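Local coordinates for purine catabolism protein pucG (Bacillus subtilis, PDB 3ISL) that catalyses the pyridoxal-phosphate-dependent transfer of an amino group from (S)-ureidoglycine to glyoxylate, giving oxalurate and glycine in purine breakdown, at residues 117-129 / 147-159. Residues are numbered along the deposited sequence; the frame is centred on the assembly and turned at random.
Sequences CEWGTVFDPEDII and TSTGRIHPLKAIG. With PLP (pyridoxal-5'-phosphate), chain C.
Segments 117-129 and 147-159 run side by side in the same direction, G120 level with T149 (CA atoms 5.4 Å apart), V122 with H153 and I129 with I158. In this fold-type I aminotransferase they carry the loops that lead into helices 125-135 and 156-164 and the first turns of both, which pack together. At the head of the contact W119 and T149 cross at about a right angle, T149 CG2 lying 3.6 Å from W119 CE3. Next to them the chain of R151 bends at chi2 (-65°) and chi3 (96°), folding CD to within 3.3 Å of G120 O and setting the guanidinium edge against G120 CA. Replacing R151 with alanine would probably uncover G120 O and CA and open a gap beside the turn. V122 CB comes within 3.5 Å of H153 ND1, with CG2 over one face of the imidazole, whose CE1 points into the edge of the F123 ring; the two rings meet rim to rim with planes 35° apart. Farther along, the helix starts close in an apolar seam: P125 CB faces A157 CB, I128 CD1 touches I158 CD1 at 3.6 Å, and I129 CD1 lies against A157. M142 of strand 139-143 in the central sheet touches I128, H153 and I158. At the other end T147 OG1 shares a hydrogen bond with O3 of the cofactor. Between the turn and the loop of T149, one water joins the two segments, accepting from G120 N (2.9 Å) and T149 OG1 (2.6 Å) and donating to T121 O (2.8 Å).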
loop_
_atom_site.group_PDB
_atom_site.type_symbol
_atom_site.label_atom_id
_atom_site.label_comp_id
_atom_site.label_asym_id
_atom_site.label_seq_id
_atom_site.Cartn_x
_atom_site.Cartn_y
_atom_site.Cartn_z
ATOM N N CYS A 117 -18.573 23.528 -10.550
ATOM C CA CYS A 117 -19.989 23.562 -10.864
ATOM C C CYS A 117 -20.840 22.851 -9.820
ATOM O O CYS A 117 -20.308 22.190 -8.918
ATOM C CB CYS A 117 -20.305 23.019 -12.279
ATOM S SG CYS A 117 -19.952 21.288 -12.494
ATOM N N GLU A 118 -22.165 22.983 -9.986
ATOM C CA GLU A 118 -23.101 22.401 -9.071
ATOM C C GLU A 118 -22.986 20.880 -8.955
ATOM O O GLU A 118 -23.019 20.170 -9.949
ATOM C CB GLU A 118 -24.549 22.748 -9.464
ATOM C CG GLU A 118 -25.342 23.075 -8.236
ATOM C CD GLU A 118 -26.840 22.897 -8.350
ATOM O OE1 GLU A 118 -27.544 23.753 -7.763
ATOM O OE2 GLU A 118 -27.321 21.912 -8.953
ATOM N N TRP A 119 -22.965 20.401 -7.713
ATOM C CA TRP A 119 -22.941 18.979 -7.464
ATOM C C TRP A 119 -24.223 18.367 -8.008
ATOM O O TRP A 119 -25.325 18.851 -7.718
ATOM C CB TRP A 119 -22.697 18.645 -5.991
ATOM C CG TRP A 119 -21.295 18.870 -5.559
ATOM C CD1 TRP A 119 -20.387 19.718 -6.123
ATOM C CD2 TRP A 119 -20.630 18.240 -4.457
ATOM N NE1 TRP A 119 -19.194 19.663 -5.428
ATOM C CE2 TRP A 119 -19.308 18.738 -4.424
ATOM C CE3 TRP A 119 -21.015 17.284 -3.511
ATOM C CZ2 TRP A 119 -18.375 18.335 -3.465
ATOM C CZ3 TRP A 119 -20.070 16.857 -2.564
ATOM C CH2 TRP A 119 -18.771 17.403 -2.554
ATOM N N GLY A 120 -24.038 17.356 -8.859
ATOM C CA GLY A 120 -25.130 16.661 -9.531
ATOM C C GLY A 120 -25.167 17.000 -11.010
ATOM O O GLY A 120 -25.946 16.413 -11.764
ATOM N N THR A 121 -24.351 17.969 -11.432
ATOM C CA THR A 121 -24.247 18.304 -12.848
ATOM C C THR A 121 -22.767 18.131 -13.258
ATOM O O THR A 121 -21.905 17.767 -12.395
ATOM C CB THR A 121 -24.749 19.770 -13.160
ATOM O OG1 THR A 121 -23.745 20.712 -12.782
ATOM C CG2 THR A 121 -26.078 20.127 -12.412
ATOM N N VAL A 122 -22.465 18.383 -14.536
ATOM C CA VAL A 122 -21.072 18.384 -15.049
ATOM C C VAL A 122 -20.859 19.685 -15.866
ATOM O O VAL A 122 -21.814 20.348 -16.193
ATOM C CB VAL A 122 -20.709 17.108 -15.927
ATOM C CG1 VAL A 122 -20.914 15.771 -15.153
ATOM C CG2 VAL A 122 -21.469 17.085 -17.300
ATOM N N PHE A 123 -19.622 19.984 -16.248
ATOM C CA PHE A 123 -19.298 21.099 -17.162
ATOM C C PHE A 123 -19.671 20.838 -18.632
ATOM O O PHE A 123 -19.604 19.710 -19.087
ATOM C CB PHE A 123 -17.792 21.385 -17.101
ATOM C CG PHE A 123 -17.331 21.859 -15.739
ATOM C CD1 PHE A 123 -17.407 23.200 -15.406
ATOM C CD2 PHE A 123 -16.844 20.953 -14.804
ATOM C CE1 PHE A 123 -16.966 23.654 -14.147
ATOM C CE2 PHE A 123 -16.379 21.359 -13.553
ATOM C CZ PHE A 123 -16.452 22.736 -13.212
ATOM N N ASP A 124 -20.045 21.887 -19.362
ATOM C CA ASP A 124 -19.988 21.844 -20.808
ATOM C C ASP A 124 -18.490 21.835 -21.126
ATOM O O ASP A 124 -17.836 22.747 -20.686
ATOM C CB ASP A 124 -20.573 23.137 -21.364
ATOM C CG ASP A 124 -20.684 23.098 -22.851
ATOM O OD1 ASP A 124 -19.772 22.593 -23.522
ATOM O OD2 ASP A 124 -21.700 23.526 -23.367
ATOM N N PRO A 125 -17.964 20.839 -21.916
ATOM C CA PRO A 125 -16.528 20.835 -22.185
ATOM C C PRO A 125 -16.027 22.121 -22.843
ATOM O O PRO A 125 -14.843 22.450 -22.666
ATOM C CB PRO A 125 -16.334 19.624 -23.166
ATOM C CG PRO A 125 -17.468 18.667 -22.789
ATOM C CD PRO A 125 -18.619 19.662 -22.544
ATOM N N GLU A 126 -16.879 22.813 -23.586
ATOM C CA GLU A 126 -16.494 24.109 -24.181
ATOM C C GLU A 126 -16.077 25.145 -23.150
ATOM O O GLU A 126 -15.132 25.937 -23.427
ATOM C CB GLU A 126 -17.621 24.695 -25.086
ATOM C CG GLU A 126 -17.844 23.918 -26.408
ATOM C CD GLU A 126 -18.896 24.563 -27.312
ATOM O OE1 GLU A 126 -18.812 25.786 -27.603
ATOM O OE2 GLU A 126 -19.820 23.831 -27.723
ATOM N N ASP A 127 -16.755 25.190 -21.992
ATOM C CA ASP A 127 -16.247 26.056 -20.847
ATOM C C ASP A 127 -14.869 25.663 -20.329
ATOM O O ASP A 127 -13.996 26.530 -20.110
ATOM C CB ASP A 127 -17.264 26.158 -19.716
ATOM C CG ASP A 127 -18.612 26.743 -20.215
ATOM O OD1 ASP A 127 -18.583 27.655 -21.042
ATOM O OD2 ASP A 127 -19.693 26.277 -19.853
ATOM N N ILE A 128 -14.625 24.369 -20.197
ATOM C CA ILE A 128 -13.292 23.914 -19.758
ATOM C C ILE A 128 -12.186 24.294 -20.790
ATOM O O ILE A 128 -11.095 24.861 -20.445
ATOM C CB ILE A 128 -13.316 22.388 -19.417
ATOM C CG1 ILE A 128 -14.308 22.148 -18.261
ATOM C CG2 ILE A 128 -11.851 21.863 -19.071
ATOM C CD1 ILE A 128 -14.506 20.720 -17.802
ATOM N N ILE A 129 -12.458 23.937 -22.046
ATOM C CA ILE A 129 -11.528 24.176 -23.160
ATOM C C ILE A 129 -11.214 25.710 -23.245
ATOM O O ILE A 129 -10.045 26.108 -23.356
ATOM C CB ILE A 129 -12.117 23.592 -24.433
ATOM C CG1 ILE A 129 -12.163 22.044 -24.318
ATOM C CG2 ILE A 129 -11.399 24.152 -25.679
ATOM C CD1 ILE A 129 -13.080 21.429 -25.380
ATOM N N THR A 147 -17.982 9.598 -7.553
ATOM C CA THR A 147 -18.908 8.761 -6.877
ATOM C C THR A 147 -19.649 9.584 -5.878
ATOM O O THR A 147 -20.752 9.196 -5.506
ATOM C CB THR A 147 -18.256 7.569 -6.107
ATOM O OG1 THR A 147 -17.230 8.077 -5.254
ATOM C CG2 THR A 147 -17.640 6.600 -7.069
ATOM N N SER A 148 -19.051 10.690 -5.430
ATOM C CA SER A 148 -19.677 11.541 -4.431
ATOM C C SER A 148 -20.994 12.109 -4.972
ATOM O O SER A 148 -21.917 12.336 -4.240
ATOM C CB SER A 148 -18.716 12.691 -4.001
ATOM O OG SER A 148 -18.414 13.550 -5.122
ATOM N N THR A 149 -21.054 12.363 -6.263
ATOM C CA THR A 149 -22.234 12.985 -6.874
ATOM C C THR A 149 -22.938 12.043 -7.865
ATOM O O THR A 149 -24.050 12.277 -8.251
ATOM C CB THR A 149 -21.923 14.345 -7.530
ATOM O OG1 THR A 149 -21.191 14.190 -8.750
ATOM C CG2 THR A 149 -21.166 15.318 -6.544
ATOM N N GLY A 150 -22.290 10.949 -8.220
ATOM C CA GLY A 150 -22.816 9.996 -9.211
ATOM C C GLY A 150 -22.751 10.441 -10.667
ATOM O O GLY A 150 -23.478 9.888 -11.500
ATOM N N ARG A 151 -21.925 11.442 -10.987
ATOM C CA ARG A 151 -21.837 11.955 -12.362
ATOM C C ARG A 151 -20.560 11.481 -12.978
ATOM O O ARG A 151 -19.587 11.333 -12.289
ATOM C CB ARG A 151 -21.891 13.500 -12.430
ATOM C CG ARG A 151 -23.182 14.087 -11.854
ATOM C CD ARG A 151 -24.404 13.667 -12.674
ATOM N NE ARG A 151 -25.177 12.521 -12.216
ATOM C CZ ARG A 151 -25.702 12.415 -11.008
ATOM N NH1 ARG A 151 -25.406 13.354 -10.157
ATOM N NH2 ARG A 151 -26.461 11.401 -10.632
ATOM N N ILE A 152 -20.653 11.135 -14.258
ATOM C CA ILE A 152 -19.530 10.826 -15.100
ATOM C C ILE A 152 -19.396 11.957 -16.120
ATOM O O ILE A 152 -20.405 12.458 -16.688
ATOM C CB ILE A 152 -19.634 9.385 -15.720
ATOM C CG1 ILE A 152 -18.313 8.964 -16.364
ATOM C CG2 ILE A 152 -20.814 9.213 -16.613
ATOM C CD1 ILE A 152 -18.282 7.408 -16.793
ATOM N N HIS A 153 -18.154 12.387 -16.303
ATOM C CA HIS A 153 -17.798 13.546 -17.186
ATOM C C HIS A 153 -17.200 13.118 -18.544
ATOM O O HIS A 153 -16.285 12.284 -18.543
ATOM C CB HIS A 153 -16.765 14.421 -16.474
ATOM C CG HIS A 153 -16.830 15.842 -16.895
ATOM N ND1 HIS A 153 -17.238 16.852 -16.048
ATOM C CD2 HIS A 153 -16.656 16.411 -18.106
ATOM C CE1 HIS A 153 -17.269 17.990 -16.709
ATOM N NE2 HIS A 153 -16.930 17.748 -17.962
ATOM N N PRO A 154 -17.714 13.661 -19.701
ATOM C CA PRO A 154 -17.087 13.452 -21.002
ATOM C C PRO A 154 -15.641 13.961 -20.991
ATOM O O PRO A 154 -15.348 15.097 -20.486
ATOM C CB PRO A 154 -17.966 14.311 -21.963
ATOM C CG PRO A 154 -19.300 14.232 -21.314
ATOM C CD PRO A 154 -19.004 14.377 -19.857
ATOM N N LEU A 155 -14.731 13.133 -21.490
ATOM C CA LEU A 155 -13.309 13.496 -21.483
ATOM C C LEU A 155 -12.624 13.795 -22.840
ATOM O O LEU A 155 -11.560 14.364 -22.842
ATOM C CB LEU A 155 -12.479 12.427 -20.735
ATOM C CG LEU A 155 -12.908 12.111 -19.297
ATOM C CD1 LEU A 155 -12.001 11.010 -18.784
ATOM C CD2 LEU A 155 -12.966 13.351 -18.333
ATOM N N LYS A 156 -13.170 13.325 -23.951
ATOM C CA LYS A 156 -12.446 13.342 -25.219
ATOM C C LYS A 156 -12.160 14.798 -25.679
ATOM O O LYS A 156 -11.037 15.122 -26.109
ATOM C CB LYS A 156 -13.240 12.593 -26.336
ATOM C CG LYS A 156 -12.598 12.488 -27.784
ATOM C CD LYS A 156 -13.448 11.427 -28.638
ATOM C CE LYS A 156 -13.054 11.255 -30.134
ATOM N NZ LYS A 156 -11.581 11.230 -30.157
ATOM N N ALA A 157 -13.188 15.633 -25.647
ATOM C CA ALA A 157 -13.022 17.017 -26.177
ATOM C C ALA A 157 -11.947 17.752 -25.321
ATOM O O ALA A 157 -11.091 18.514 -25.837
ATOM C CB ALA A 157 -14.403 17.757 -26.228
ATOM N N ILE A 158 -11.934 17.423 -24.044
ATOM C CA ILE A 158 -10.999 18.055 -23.115
ATOM C C ILE A 158 -9.552 17.585 -23.380
ATOM O O ILE A 158 -8.659 18.386 -23.506
ATOM C CB ILE A 158 -11.436 17.803 -21.646
ATOM C CG1 ILE A 158 -12.691 18.626 -21.382
ATOM C CG2 ILE A 158 -10.249 18.223 -20.634
ATOM C CD1 ILE A 158 -13.477 18.175 -20.131
ATOM N N GLY A 159 -9.350 16.291 -23.510
ATOM C CA GLY A 159 -8.038 15.756 -23.878
ATOM C C GLY A 159 -7.522 16.262 -25.214
ATOM O O GLY A 159 -6.356 16.628 -25.324
HETATM N N1 PLP C . -10.858 8.943 -6.465
HETATM C C2 PLP C . -12.259 8.598 -6.762
HETATM C C2A PLP C . -12.995 9.083 -7.861
HETATM C C3 PLP C . -12.998 7.739 -5.938
HETATM O O3 PLP C . -14.299 7.411 -6.220
HETATM C C4 PLP C . -12.455 7.148 -4.819
HETATM C C4A PLP C . -13.337 6.172 -3.948
HETATM C C5 PLP C . -11.132 7.434 -4.507
HETATM C C6 PLP C . -10.324 8.323 -5.284
HETATM C C5A PLP C . -10.605 6.816 -3.254
HETATM O O4P PLP C . -9.470 6.130 -3.506
HETATM P P PLP C . -8.932 5.394 -2.215
HETATM O O1P PLP C . -9.929 5.439 -1.063
HETATM O O2P PLP C . -7.487 6.191 -2.007
HETATM O O3P PLP C . -8.525 3.817 -2.628
HETATM O O HOH W 1 -21.522 16.509 -9.979
#